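Uronate isomerase (PDB 2Q01) catalyses the interconversion of D-glucuronate with D-fructuronate and of D-galacturonate with D-tagaturonate in the pentose and glucuronate interconversion pathway. Local coordinates at residues D66-R71 / S386-D391; G190-T195 / P476-P481; S312-N317 / G329-M334. All coordinates share one frame; numbering follows the deposited sequence.

Contact 1. Residues D66-R71 / S386-D391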
ATOM      1  N   ASP B  66     -10.939   5.264  27.181  1.00 76.28           N
ATOM      2  CA  ASP B  66     -10.787   5.140  25.727  1.00 72.33           C
ATOM      3  C   ASP B  66      -9.482   5.746  25.210  1.00 67.55           C
ATOM      4  O   ASP B  66      -9.326   6.974  25.161  1.00 59.36           O
ATOM      5  CB  ASP B  66     -11.994   5.733  24.988  1.00 71.41           C
ATOM      6  CG  ASP B  66     -12.049   5.325  23.517  1.00 76.75           C
ATOM      7  OD1 ASP B  66     -12.685   6.049  22.725  1.00 80.79           O
ATOM      8  OD2 ASP B  66     -11.467   4.281  23.148  1.00 89.06           O
ATOM      9  N   HIS B  67      -8.565   4.866  24.803  1.00 63.37           N
ATOM     10  CA  HIS B  67      -7.240   5.277  24.340  1.00 59.09           C
ATOM     11  C   HIS B  67      -7.232   5.964  22.974  1.00 53.42           C
ATOM     12  O   HIS B  67      -6.335   6.752  22.701  1.00 51.12           O
ATOM     13  CB  HIS B  67      -6.214   4.127  24.417  1.00 59.38           C
ATOM     14  CG  HIS B  67      -6.590   2.911  23.629  1.00 72.05           C
ATOM     15  ND1 HIS B  67      -6.261   2.754  22.299  1.00 83.13           N
ATOM     16  CD2 HIS B  67      -7.246   1.781  23.989  1.00 86.29           C
ATOM     17  CE1 HIS B  67      -6.711   1.587  21.871  1.00 88.46           C
ATOM     18  NE2 HIS B  67      -7.312   0.977  22.876  1.00 91.74           N
ATOM     19  N   TYR B  68      -8.240   5.682  22.142  1.00 53.22           N
ATOM     20  CA  TYR B  68      -8.441   6.392  20.868  1.00 50.76           C
ATOM     21  C   TYR B  68      -8.597   7.897  21.086  1.00 52.86           C
ATOM     22  O   TYR B  68      -8.124   8.705  20.276  1.00 51.87           O
ATOM     23  CB  TYR B  68      -9.696   5.885  20.151  1.00 58.59           C
ATOM     24  CG  TYR B  68      -9.564   4.548  19.466  1.00 67.41           C
ATOM     25  CD1 TYR B  68      -9.752   3.358  20.173  1.00 83.04           C
ATOM     26  CD2 TYR B  68      -9.282   4.469  18.102  1.00 68.33           C
ATOM     27  CE1 TYR B  68      -9.640   2.120  19.544  1.00 84.72           C
ATOM     28  CE2 TYR B  68      -9.171   3.237  17.462  1.00 80.04           C
ATOM     29  CZ  TYR B  68      -9.351   2.068  18.189  1.00 84.65           C
ATOM     30  OH  TYR B  68      -9.244   0.848  17.563  1.00 79.74           O
ATOM     31  N   LEU B  69      -9.261   8.258  22.183  1.00 47.13           N
ATOM     32  CA  LEU B  69      -9.536   9.652  22.501  1.00 50.62           C
ATOM     33  C   LEU B  69      -8.350  10.367  23.129  1.00 50.12           C
ATOM     34  O   LEU B  69      -7.925  11.402  22.616  1.00 57.66           O
ATOM     35  CB  LEU B  69     -10.787   9.790  23.380  1.00 46.80           C
ATOM     36  CG  LEU B  69     -12.125   9.364  22.761  1.00 47.95           C
ATOM     37  CD1 LEU B  69     -13.270   9.751  23.674  1.00 46.98           C
ATOM     38  CD2 LEU B  69     -12.342   9.939  21.357  1.00 43.21           C
ATOM     39  N   PHE B  70      -7.801   9.825  24.217  1.00 49.79           N
ATOM     40  CA  PHE B  70      -6.698  10.525  24.880  1.00 49.81           C
ATOM     41  C   PHE B  70      -5.360  10.548  24.120  1.00 44.93           C
ATOM     42  O   PHE B  70      -4.542  11.425  24.363  1.00 51.78           O
ATOM     43  CB  PHE B  70      -6.560  10.211  26.390  1.00 50.28           C
ATOM     44  CG  PHE B  70      -6.255   8.771  26.733  1.00 46.69           C
ATOM     45  CD1 PHE B  70      -7.211   7.994  27.379  1.00 46.14           C
ATOM     46  CD2 PHE B  70      -4.996   8.217  26.497  1.00 47.69           C
ATOM     47  CE1 PHE B  70      -6.942   6.673  27.736  1.00 43.79           C
ATOM     48  CE2 PHE B  70      -4.717   6.894  26.846  1.00 37.85           C
ATOM     49  CZ  PHE B  70      -5.688   6.124  27.469  1.00 43.62           C
ATOM     50  N   ARG B  71      -5.160   9.597  23.214  1.00 45.94           N
ATOM     51  CA  ARG B  71      -4.046   9.664  22.274  1.00 37.04           C
ATOM     52  C   ARG B  71      -3.979  11.029  21.595  1.00 45.80           C
ATOM     53  O   ARG B  71      -3.006  11.767  21.754  1.00 49.34           O
ATOM     54  CB  ARG B  71      -4.166   8.559  21.222  1.00 40.98           C
ATOM     55  CG  ARG B  71      -3.377   7.302  21.551  1.00 53.30           C
ATOM     56  CD  ARG B  71      -3.541   6.248  20.468  1.00 52.83           C
ATOM     57  NE  ARG B  71      -3.175   6.758  19.149  1.00 39.21           N
ATOM     58  CZ  ARG B  71      -1.997   6.553  18.569  1.00 42.63           C
ATOM     59  NH1 ARG B  71      -1.751   7.055  17.367  1.00 64.38           N
ATOM     60  NH2 ARG B  71      -1.064   5.845  19.191  1.00 38.34           N
ATOM     61  N   SER B 386     -10.646  -5.390   9.132  1.00 37.97           N
ATOM     62  CA  SER B 386      -9.617  -4.403   9.399  1.00 38.65           C
ATOM     63  C   SER B 386      -9.639  -4.018  10.878  1.00 42.35           C
ATOM     64  O   SER B 386     -10.703  -3.814  11.466  1.00 48.69           O
ATOM     65  CB  SER B 386      -9.776  -3.190   8.491  1.00 33.54           C
ATOM     66  OG  SER B 386     -11.105  -2.709   8.522  1.00 43.21           O
ATOM     67  N   TRP B 387      -8.452  -3.950  11.471  1.00 41.74           N
ATOM     68  CA  TRP B 387      -8.315  -3.939  12.915  1.00 42.55           C
ATOM     69  C   TRP B 387      -7.649  -2.645  13.411  1.00 42.48           C
ATOM     70  O   TRP B 387      -6.792  -2.074  12.729  1.00 47.14           O
ATOM     71  CB  TRP B 387      -7.571  -5.226  13.336  1.00 40.50           C
ATOM     72  CG  TRP B 387      -7.047  -5.311  14.751  1.00 41.98           C
ATOM     73  CD1 TRP B 387      -7.694  -4.954  15.899  1.00 40.46           C
ATOM     74  CD2 TRP B 387      -5.772  -5.831  15.157  1.00 42.94           C
ATOM     75  NE1 TRP B 387      -6.890  -5.182  16.988  1.00 49.92           N
ATOM     76  CE2 TRP B 387      -5.706  -5.727  16.563  1.00 51.39           C
ATOM     77  CE3 TRP B 387      -4.678  -6.374  14.467  1.00 57.99           C
ATOM     78  CZ2 TRP B 387      -4.586  -6.140  17.296  1.00 40.92           C
ATOM     79  CZ3 TRP B 387      -3.559  -6.778  15.196  1.00 50.15           C
ATOM     80  CH2 TRP B 387      -3.523  -6.652  16.594  1.00 55.06           C
ATOM     81  N   TRP B 388      -8.111  -2.175  14.571  1.00 44.02           N
ATOM     82  CA  TRP B 388      -7.491  -1.086  15.340  1.00 48.36           C
ATOM     83  C   TRP B 388      -7.556   0.270  14.642  1.00 48.59           C
ATOM     84  O   TRP B 388      -8.596   0.930  14.645  1.00 64.54           O
ATOM     85  CB  TRP B 388      -6.043  -1.437  15.690  1.00 49.09           C
ATOM     86  CG  TRP B 388      -5.510  -0.847  16.953  1.00 55.35           C
ATOM     87  CD1 TRP B 388      -5.756   0.399  17.463  1.00 55.14           C
ATOM     88  CD2 TRP B 388      -4.595  -1.474  17.853  1.00 59.61           C
ATOM     89  NE1 TRP B 388      -5.067   0.575  18.636  1.00 56.75           N
ATOM     90  CE2 TRP B 388      -4.341  -0.559  18.896  1.00 58.56           C
ATOM     91  CE3 TRP B 388      -3.966  -2.726  17.881  1.00 42.20           C
ATOM     92  CZ2 TRP B 388      -3.487  -0.858  19.961  1.00 56.40           C
ATOM     93  CZ3 TRP B 388      -3.119  -3.022  18.936  1.00 52.07           C
ATOM     94  CH2 TRP B 388      -2.887  -2.091  19.964  1.00 49.49           C
ATOM     95  N   PHE B 389      -6.434   0.674  14.056  1.00 47.36           N
ATOM     96  CA  PHE B 389      -6.318   1.948  13.354  1.00 47.35           C
ATOM     97  C   PHE B 389      -7.036   1.903  12.009  1.00 48.88           C
ATOM     98  O   PHE B 389      -7.416   2.943  11.464  1.00 45.96           O
ATOM     99  CB  PHE B 389      -4.841   2.304  13.139  1.00 43.58           C
ATOM    100  CG  PHE B 389      -4.045   2.387  14.410  1.00 51.84           C
ATOM    101  CD1 PHE B 389      -3.250   1.320  14.826  1.00 38.64           C
ATOM    102  CD2 PHE B 389      -4.094   3.530  15.199  1.00 45.08           C
ATOM    103  CE1 PHE B 389      -2.524   1.398  16.005  1.00 37.33           C
ATOM    104  CE2 PHE B 389      -3.365   3.618  16.379  1.00 43.45           C
ATOM    105  CZ  PHE B 389      -2.577   2.554  16.781  1.00 39.70           C
ATOM    106  N   HIS B 390      -7.205   0.690  11.483  1.00 46.17           N
ATOM    107  CA  HIS B 390      -7.841   0.471  10.189  1.00 45.14           C
ATOM    108  C   HIS B 390      -9.315   0.095  10.337  1.00 45.34           C
ATOM    109  O   HIS B 390     -10.006  -0.150   9.356  1.00 52.91           O
ATOM    110  CB  HIS B 390      -7.076  -0.589   9.401  1.00 45.06           C
ATOM    111  CG  HIS B 390      -5.588  -0.436   9.475  1.00 49.64           C
ATOM    112  ND1 HIS B 390      -4.925   0.662   8.971  1.00 53.74           N
ATOM    113  CD2 HIS B 390      -4.634  -1.244   9.997  1.00 48.97           C
ATOM    114  CE1 HIS B 390      -3.629   0.525   9.180  1.00 39.49           C
ATOM    115  NE2 HIS B 390      -3.425  -0.623   9.798  1.00 44.54           N
ATOM    116  N   ASP B 391      -9.782   0.062  11.579  1.00 50.73           N
ATOM    117  CA  ASP B 391     -11.197  -0.075  11.893  1.00 59.55           C
ATOM    118  C   ASP B 391     -11.839   1.318  11.736  1.00 55.65           C
ATOM    119  O   ASP B 391     -11.982   2.084  12.701  1.00 55.04           O
ATOM    120  CB  ASP B 391     -11.337  -0.654  13.310  1.00 61.46           C
ATOM    121  CG  ASP B 391     -12.761  -0.634  13.836  1.00 77.81           C
ATOM    122  OD1 ASP B 391     -13.719  -0.828  13.055  1.00 79.16           O
ATOM    123  OD2 ASP B 391     -12.914  -0.423  15.058  1.00 93.37           O
TER
HETATM  124  O   HOH W   1      -4.603   3.201  20.063  1.00 66.23           O
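Tyr68 reaches out from the first turn of helix 67-74 and donates a hydrogen bond from its hydroxyl to the backbone of the loop 386-391, with OH 3.0 Å from Trp388 O. The donor sits above the carbonyl plane, not on a lone pair, and the same OH is 3.5 Å from Trp388 CD1. His67 approaches the same indole with CE1, 3.8 Å from Trp388 NE1, and the two rings are inclined at 68°. One water lies in the plane of both rings and joins them, accepting from Trp388 NE1 at 3.0 Å and lying 2.8 Å from His67 ND1. The three residues thus form an aromatic cluster between helix 67-74 and the loop that follows strand 381-383 of the TIM-barrel-related fold. Next to this cluster, Phe389 presents its edge to a flat cation: CE2 stands over the centre of the Arg71 guanidinium, 3.9 Å from CZ. Arg71 is bent at chi3 (55°); its NH2 bonds to Gly329 O and its NH1 to Pro373 O of the second subunit. Phe389 in turn positions the indole, since Trp388 CD1 lies over the centre of its ring, 3.6 Å above the plane. Arg428 adds a cation-pi contact to Tyr68.

Contact 2. Residues G190-T195 / P476-P481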
ATOM      1  N   GLY B 190     -31.007 -13.067  30.404  1.00 58.64           N
ATOM      2  CA  GLY B 190     -30.670 -14.029  29.353  1.00 57.27           C
ATOM      3  C   GLY B 190     -29.637 -13.573  28.342  1.00 54.60           C
ATOM      4  O   GLY B 190     -29.553 -14.128  27.245  1.00 50.88           O
ATOM      5  N   GLY B 191     -28.848 -12.568  28.713  1.00 53.69           N
ATOM      6  CA  GLY B 191     -27.805 -12.033  27.842  1.00 50.76           C
ATOM      7  C   GLY B 191     -26.667 -13.013  27.635  1.00 46.79           C
ATOM      8  O   GLY B 191     -26.152 -13.593  28.597  1.00 45.08           O
ATOM      9  N   HIS B 192     -26.286 -13.192  26.371  1.00 39.06           N
ATOM     10  CA  HIS B 192     -25.262 -14.150  25.983  1.00 34.83           C
ATOM     11  C   HIS B 192     -23.909 -13.455  25.983  1.00 35.74           C
ATOM     12  O   HIS B 192     -23.381 -13.071  24.938  1.00 47.93           O
ATOM     13  CB  HIS B 192     -25.609 -14.756  24.620  1.00 29.06           C
ATOM     14  CG  HIS B 192     -24.718 -15.881  24.185  1.00 40.47           C
ATOM     15  ND1 HIS B 192     -24.000 -15.846  23.008  1.00 45.67           N
ATOM     16  CD2 HIS B 192     -24.454 -17.083  24.748  1.00 44.39           C
ATOM     17  CE1 HIS B 192     -23.321 -16.970  22.872  1.00 40.81           C
ATOM     18  NE2 HIS B 192     -23.580 -17.739  23.914  1.00 50.24           N
ATOM     19  N   VAL B 193     -23.373 -13.267  27.186  1.00 39.16           N
ATOM     20  CA  VAL B 193     -22.032 -12.733  27.367  1.00 35.26           C
ATOM     21  C   VAL B 193     -21.075 -13.907  27.558  1.00 40.91           C
ATOM     22  O   VAL B 193     -21.173 -14.652  28.533  1.00 37.83           O
ATOM     23  CB  VAL B 193     -21.948 -11.749  28.551  1.00 36.10           C
ATOM     24  CG1 VAL B 193     -20.518 -11.260  28.737  1.00 35.69           C
ATOM     25  CG2 VAL B 193     -22.899 -10.564  28.335  1.00 29.97           C
ATOM     26  N   ILE B 194     -20.173 -14.078  26.600  1.00 45.71           N
ATOM     27  CA  ILE B 194     -19.210 -15.178  26.629  1.00 46.61           C
ATOM     28  C   ILE B 194     -17.781 -14.656  26.733  1.00 44.91           C
ATOM     29  O   ILE B 194     -17.554 -13.451  26.843  1.00 44.99           O
ATOM     30  CB  ILE B 194     -19.360 -16.130  25.410  1.00 38.53           C
ATOM     31  CG1 ILE B 194     -19.190 -15.374  24.089  1.00 37.03           C
ATOM     32  CG2 ILE B 194     -20.698 -16.840  25.463  1.00 43.24           C
ATOM     33  CD1 ILE B 194     -18.999 -16.276  22.887  1.00 34.75           C
ATOM     34  N   THR B 195     -16.824 -15.573  26.698  1.00 45.98           N
ATOM     35  CA  THR B 195     -15.420 -15.220  26.865  1.00 44.35           C
ATOM     36  C   THR B 195     -14.567 -15.679  25.677  1.00 42.57           C
ATOM     37  O   THR B 195     -15.061 -16.343  24.764  1.00 37.60           O
ATOM     38  CB  THR B 195     -14.869 -15.765  28.209  1.00 44.82           C
ATOM     39  OG1 THR B 195     -13.492 -15.406  28.346  1.00 51.75           O
ATOM     40  CG2 THR B 195     -15.018 -17.281  28.297  1.00 40.60           C
ATOM     41  N   PRO B 476     -26.550 -21.678  24.005  1.00 70.16           N
ATOM     42  CA  PRO B 476     -26.725 -22.486  25.200  1.00 68.41           C
ATOM     43  C   PRO B 476     -28.059 -22.182  25.885  1.00 69.65           C
ATOM     44  O   PRO B 476     -28.681 -21.151  25.606  1.00 73.60           O
ATOM     45  CB  PRO B 476     -25.544 -22.072  26.085  1.00 66.76           C
ATOM     46  CG  PRO B 476     -24.739 -21.075  25.291  1.00 54.37           C
ATOM     47  CD  PRO B 476     -25.638 -20.547  24.240  1.00 63.68           C
ATOM     48  N   ASP B 477     -28.479 -23.079  26.774  1.00 73.32           N
ATOM     49  CA  ASP B 477     -29.770 -22.987  27.459  1.00 74.19           C
ATOM     50  C   ASP B 477     -29.856 -21.811  28.431  1.00 66.00           C
ATOM     51  O   ASP B 477     -30.949 -21.317  28.711  1.00 64.90           O
ATOM     52  CB  ASP B 477     -30.072 -24.291  28.210  1.00 86.51           C
ATOM     53  CG  ASP B 477     -30.004 -25.521  27.313  1.00104.24           C
ATOM     54  OD1 ASP B 477     -31.035 -26.218  27.185  1.00113.93           O
ATOM     55  OD2 ASP B 477     -28.925 -25.793  26.738  1.00108.61           O
ATOM     56  N   TRP B 478     -28.702 -21.369  28.933  1.00 58.63           N
ATOM     57  CA  TRP B 478     -28.637 -20.301  29.934  1.00 50.31           C
ATOM     58  C   TRP B 478     -28.873 -18.895  29.382  1.00 46.39           C
ATOM     59  O   TRP B 478     -29.107 -17.952  30.145  1.00 46.60           O
ATOM     60  CB  TRP B 478     -27.320 -20.359  30.725  1.00 50.53           C
ATOM     61  CG  TRP B 478     -26.042 -20.327  29.913  1.00 40.22           C
ATOM     62  CD1 TRP B 478     -25.260 -21.394  29.584  1.00 42.50           C
ATOM     63  CD2 TRP B 478     -25.384 -19.166  29.366  1.00 40.10           C
ATOM     64  NE1 TRP B 478     -24.164 -20.979  28.863  1.00 44.39           N
ATOM     65  CE2 TRP B 478     -24.216 -19.618  28.715  1.00 49.54           C
ATOM     66  CE3 TRP B 478     -25.667 -17.789  29.367  1.00 36.47           C
ATOM     67  CZ2 TRP B 478     -23.335 -18.746  28.064  1.00 52.94           C
ATOM     68  CZ3 TRP B 478     -24.790 -16.924  28.727  1.00 40.47           C
ATOM     69  CH2 TRP B 478     -23.638 -17.408  28.082  1.00 46.07           C
ATOM     70  N   ALA B 479     -28.793 -18.766  28.060  1.00 49.20           N
ATOM     71  CA  ALA B 479     -29.053 -17.505  27.370  1.00 49.88           C
ATOM     72  C   ALA B 479     -30.459 -17.486  26.759  1.00 55.84           C
ATOM     73  O   ALA B 479     -31.181 -18.487  26.801  1.00 59.48           O
ATOM     74  CB  ALA B 479     -27.998 -17.279  26.293  1.00 45.66           C
ATOM     75  N   ARG B 480     -30.839 -16.345  26.188  1.00 55.42           N
ATOM     76  CA  ARG B 480     -32.084 -16.228  25.428  1.00 60.23           C
ATOM     77  C   ARG B 480     -32.009 -17.040  24.137  1.00 68.16           C
ATOM     78  O   ARG B 480     -30.911 -17.331  23.650  1.00 75.65           O
ATOM     79  CB  ARG B 480     -32.335 -14.771  25.051  1.00 59.34           C
ATOM     80  CG  ARG B 480     -32.848 -13.910  26.158  1.00 57.30           C
ATOM     81  CD  ARG B 480     -32.670 -12.464  25.778  1.00 66.48           C
ATOM     82  NE  ARG B 480     -32.576 -11.624  26.963  1.00 80.40           N
ATOM     83  CZ  ARG B 480     -31.862 -10.509  27.044  1.00 72.23           C
ATOM     84  NH1 ARG B 480     -31.157 -10.076  26.004  1.00 60.10           N
ATOM     85  NH2 ARG B 480     -31.849  -9.828  28.178  1.00 66.95           N
ATOM     86  N   PRO B 481     -33.174 -17.434  23.585  1.00 68.36           N
ATOM     87  CA  PRO B 481     -33.158 -17.844  22.181  1.00 68.79           C
ATOM     88  C   PRO B 481     -32.910 -16.646  21.250  1.00 69.59           C
ATOM     89  O   PRO B 481     -33.145 -15.491  21.632  1.00 53.44           O
ATOM     90  CB  PRO B 481     -34.556 -18.436  21.969  1.00 64.86           C
ATOM     91  CG  PRO B 481     -35.402 -17.808  23.014  1.00 70.99           C
ATOM     92  CD  PRO B 481     -34.510 -17.583  24.194  1.00 67.94           C
TER
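The indole of Trp478 and the imidazole of His192 cross at about a right angle in the run of their side chains, yet their planes are inclined by only 31°. They meet corner to corner, neither stacked nor edge-to-face, with Trp478 CH2 3.4 Å from His192 CD2. Trp478 takes the crowded first torsion, CG between the backbone N and the carbonyl carbon (chi1 55°), which sends the six-membered ring back over the chain 190-195. There its rim lies along the backbone of 191-194: Gly191 O is in the ring plane, 3.6 Å from CZ3, and Ile194 CG2 comes to the same edge, 4.0 Å from CH2. Pro476 CG packs on one face of the indole, while Pro476 CD also touches the imidazole, 3.5 Å from His192 NE2. His192, with CG anti to its own N (chi1 -173°), has Ile194 CG2 over one face of its ring and Ala479 CB against its CB; its ND1 is held by Thr167 of strand 165-169.

At the other end the bonding passes to the backbone. Arg480 N donates to Gly190 O at 2.8 Å, in the carbonyl plane and on a lone pair. The extended Arg480 chain then runs back along Gly190. Gly190 has no side chain, and a CB there would clash with Arg480 CG, which passes 3.9 Å from Gly190 CA. One guanidinium face lies over the Gly190-Gly191 peptide, with Asp161 forming a salt bridge to NH2. Pro476 to Ala479 form a type I beta turn, and His192 is the centre of an inverse gamma turn. Together they join the C-terminal tail, beyond helix 451-469, to strand 192-194 and the loop leading into it, a parallel strand paired with 165-169 in this TIM-barrel-related fold.

Contact 3. Residues S312-N317 / G329-M334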
ATOM      1  N   SER B 312       1.985  -5.781  16.642  1.00 41.31           N
ATOM      2  CA  SER B 312       1.945  -4.564  17.433  1.00 42.12           C
ATOM      3  C   SER B 312       3.216  -4.389  18.268  1.00 45.13           C
ATOM      4  O   SER B 312       3.586  -5.270  19.044  1.00 51.42           O
ATOM      5  CB  SER B 312       0.703  -4.556  18.323  1.00 42.70           C
ATOM      6  OG  SER B 312       0.595  -3.332  19.020  1.00 38.45           O
ATOM      7  N   HIS B 313       3.886  -3.255  18.072  1.00 46.22           N
ATOM      8  CA  HIS B 313       4.990  -2.821  18.921  1.00 36.29           C
ATOM      9  C   HIS B 313       4.384  -2.195  20.162  1.00 37.79           C
ATOM     10  O   HIS B 313       4.123  -0.991  20.189  1.00 38.74           O
ATOM     11  CB  HIS B 313       5.831  -1.775  18.198  1.00 31.35           C
ATOM     12  CG  HIS B 313       7.167  -1.525  18.820  1.00 34.68           C
ATOM     13  ND1 HIS B 313       7.316  -0.982  20.076  1.00 33.95           N
ATOM     14  CD2 HIS B 313       8.419  -1.720  18.344  1.00 43.48           C
ATOM     15  CE1 HIS B 313       8.600  -0.874  20.358  1.00 29.86           C
ATOM     16  NE2 HIS B 313       9.292  -1.309  19.320  1.00 42.81           N
ATOM     17  N   ARG B 314       4.163  -3.010  21.185  1.00 34.08           N
ATOM     18  CA  ARG B 314       3.499  -2.544  22.391  1.00 37.20           C
ATOM     19  C   ARG B 314       4.433  -1.721  23.256  1.00 38.67           C
ATOM     20  O   ARG B 314       5.641  -1.967  23.278  1.00 46.15           O
ATOM     21  CB  ARG B 314       2.896  -3.717  23.173  1.00 37.64           C
ATOM     22  CG  ARG B 314       1.869  -4.490  22.358  1.00 52.26           C
ATOM     23  CD  ARG B 314       1.027  -5.434  23.191  1.00 67.11           C
ATOM     24  NE  ARG B 314       0.215  -6.307  22.339  1.00 84.52           N
ATOM     25  CZ  ARG B 314      -0.984  -5.994  21.849  1.00 84.70           C
ATOM     26  NH1 ARG B 314      -1.543  -4.820  22.124  1.00 83.20           N
ATOM     27  NH2 ARG B 314      -1.630  -6.863  21.080  1.00 73.61           N
ATOM     28  N   ASN B 315       3.855  -0.724  23.929  1.00 36.28           N
ATOM     29  CA  ASN B 315       4.539   0.121  24.905  1.00 35.26           C
ATOM     30  C   ASN B 315       5.735   0.856  24.317  1.00 38.77           C
ATOM     31  O   ASN B 315       6.826   0.859  24.890  1.00 43.74           O
ATOM     32  CB  ASN B 315       4.919  -0.689  26.157  1.00 42.59           C
ATOM     33  CG  ASN B 315       3.748  -1.473  26.721  1.00 46.67           C
ATOM     34  OD1 ASN B 315       2.654  -0.935  26.903  1.00 53.40           O
ATOM     35  ND2 ASN B 315       3.968  -2.752  26.993  1.00 47.36           N
ATOM     36  N   HIS B 316       5.504   1.477  23.163  1.00 42.66           N
ATOM     37  CA  HIS B 316       6.529   2.194  22.406  1.00 39.04           C
ATOM     38  C   HIS B 316       7.071   3.405  23.169  1.00 44.86           C
ATOM     39  O   HIS B 316       8.260   3.709  23.092  1.00 50.77           O
ATOM     40  CB  HIS B 316       5.948   2.620  21.060  1.00 36.90           C
ATOM     41  CG  HIS B 316       6.962   3.118  20.087  1.00 35.14           C
ATOM     42  ND1 HIS B 316       7.310   4.448  19.990  1.00 32.20           N
ATOM     43  CD2 HIS B 316       7.700   2.467  19.160  1.00 27.37           C
ATOM     44  CE1 HIS B 316       8.220   4.595  19.042  1.00 22.69           C
ATOM     45  NE2 HIS B 316       8.473   3.408  18.524  1.00 38.57           N
ATOM     46  N   ASN B 317       6.192   4.082  23.906  1.00 48.03           N
ATOM     47  CA  ASN B 317       6.586   5.154  24.809  1.00 50.86           C
ATOM     48  C   ASN B 317       7.054   4.521  26.112  1.00 60.53           C
ATOM     49  O   ASN B 317       6.243   3.984  26.878  1.00 61.27           O
ATOM     50  CB  ASN B 317       5.403   6.096  25.055  1.00 51.32           C
ATOM     51  CG  ASN B 317       5.823   7.491  25.511  1.00 57.03           C
ATOM     52  OD1 ASN B 317       5.312   8.487  25.004  1.00 46.61           O
ATOM     53  ND2 ASN B 317       6.733   7.569  26.478  1.00 54.24           N
ATOM     54  N   GLY B 329      -2.253   3.900  24.707  1.00 43.31           N
ATOM     55  CA  GLY B 329      -2.267   4.485  23.375  1.00 34.24           C
ATOM     56  C   GLY B 329      -0.904   4.672  22.745  1.00 41.11           C
ATOM     57  O   GLY B 329      -0.729   5.512  21.867  1.00 48.83           O
ATOM     58  N   ALA B 330       0.071   3.889  23.185  1.00 47.12           N
ATOM     59  CA  ALA B 330       1.407   3.970  22.610  1.00 47.08           C
ATOM     60  C   ALA B 330       1.835   2.653  21.975  1.00 44.34           C
ATOM     61  O   ALA B 330       3.014   2.330  21.973  1.00 52.04           O
ATOM     62  CB  ALA B 330       2.404   4.422  23.653  1.00 49.89           C
ATOM     63  N   ASP B 331       0.875   1.901  21.437  1.00 44.39           N
ATOM     64  CA  ASP B 331       1.165   0.655  20.720  1.00 45.13           C
ATOM     65  C   ASP B 331       1.077   0.900  19.215  1.00 43.99           C
ATOM     66  O   ASP B 331      -0.004   1.136  18.676  1.00 46.37           O
ATOM     67  CB  ASP B 331       0.218  -0.477  21.147  1.00 40.68           C
ATOM     68  CG  ASP B 331       0.120  -0.636  22.670  1.00 45.66           C
ATOM     69  OD1 ASP B 331       1.066  -0.263  23.397  1.00 40.63           O
ATOM     70  OD2 ASP B 331      -0.915  -1.145  23.142  1.00 52.15           O
ATOM     71  N   ILE B 332       2.232   0.846  18.555  1.00 36.49           N
ATOM     72  CA  ILE B 332       2.379   1.235  17.156  1.00 37.28           C
ATOM     73  C   ILE B 332       2.501  -0.024  16.292  1.00 43.42           C
ATOM     74  O   ILE B 332       3.196  -0.956  16.672  1.00 52.05           O
ATOM     75  CB  ILE B 332       3.641   2.152  16.965  1.00 32.11           C
ATOM     76  CG1 ILE B 332       3.744   3.231  18.059  1.00 31.19           C
ATOM     77  CG2 ILE B 332       3.679   2.788  15.580  1.00 27.69           C
ATOM     78  CD1 ILE B 332       2.594   4.270  18.103  1.00 37.67           C
ATOM     79  N   PRO B 333       1.788  -0.080  15.147  1.00 49.60           N
ATOM     80  CA  PRO B 333       1.922  -1.214  14.226  1.00 45.49           C
ATOM     81  C   PRO B 333       3.320  -1.400  13.652  1.00 37.84           C
ATOM     82  O   PRO B 333       4.069  -0.434  13.497  1.00 43.52           O
ATOM     83  CB  PRO B 333       0.964  -0.856  13.090  1.00 49.36           C
ATOM     84  CG  PRO B 333      -0.008   0.066  13.690  1.00 51.92           C
ATOM     85  CD  PRO B 333       0.773   0.875  14.670  1.00 49.47           C
ATOM     86  N   MET B 334       3.645  -2.649  13.343  1.00 43.91           N
ATOM     87  CA  MET B 334       4.915  -3.017  12.724  0.50 42.13           C
ATOM     88  C   MET B 334       4.653  -3.651  11.371  1.00 42.17           C
ATOM     89  O   MET B 334       3.562  -4.180  11.134  1.00 45.62           O
ATOM     90  CB  MET B 334       5.654  -4.041  13.583  0.50 34.60           C
ATOM     91  CG  MET B 334       6.125  -3.544  14.922  0.50 38.33           C
ATOM     92  SD  MET B 334       7.128  -4.774  15.768  0.50 32.15           S
ATOM     93  CE  MET B 334       5.891  -5.945  16.302  0.50 13.21           C
TER
HETATM   94  O   HOH W   2       0.127  -2.039  25.699  1.00 50.44           O
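Two backbone hydrogen bonds pair His313 with Ile332, His313 N to Ile332 O at 2.8 Å and Ile332 N to His313 O at 3.1 Å, and Ser312 faces Pro333 as the neighbouring non-hydrogen-bonded pair. The tight part lies on the His313 and Ile332 face. Ile332 CG1 sits over the His316 ring in a CH-pi contact, 4.2 Å from its centroid, and His316 CD2 lies over one face of the His313 imidazole, toward its rim. His316 N donates to Ala330 O at 2.9 Å, while its ring nitrogens bond to Tyr378 and Val339 of the second subunit. Met334 crosses His313 at about a right angle, CG 3.7 Å from His313 CB, and its bend at chi3 (-75°) brings CE to Ser312 O.

The Asp331 side is looser. Its OD1 takes an almost straight bond from Asn315 N at 2.9 Å, met from above the carboxylate plane. OD2 makes a long salt bridge to Arg314 NH1 at 3.9 Å; its closer partner is a water that also lies within hydrogen-bonding distance of Asn315 OD1. Buried Ser312 OG has no polar partner in the model. This is a short two-stranded antiparallel sheet, connected through helix 318-323, whose His313, His316 and Asn317 meet the second subunit.

Contacts 1 and 3 are neighbours, their centres 12 Å apart, and both reach the second subunit. They share a packed boundary: besides the Arg71 link to Gly329, Phe389 packs on Pro333 and Trp388 on Asp331. Contact 3 is buried and relies mainly on backbone pairing, with a carboxylate at one side; contact 1, only partly buried, uses aromatic rings, a bridging water and a cation against a ring edge. Contact 2, also only partly buried, stands apart, about 16 Å from either at the nearest atoms and across the chain's centre from contact 3. No other subunit touches it, and it fastens the C-terminal tail to strand 192-194.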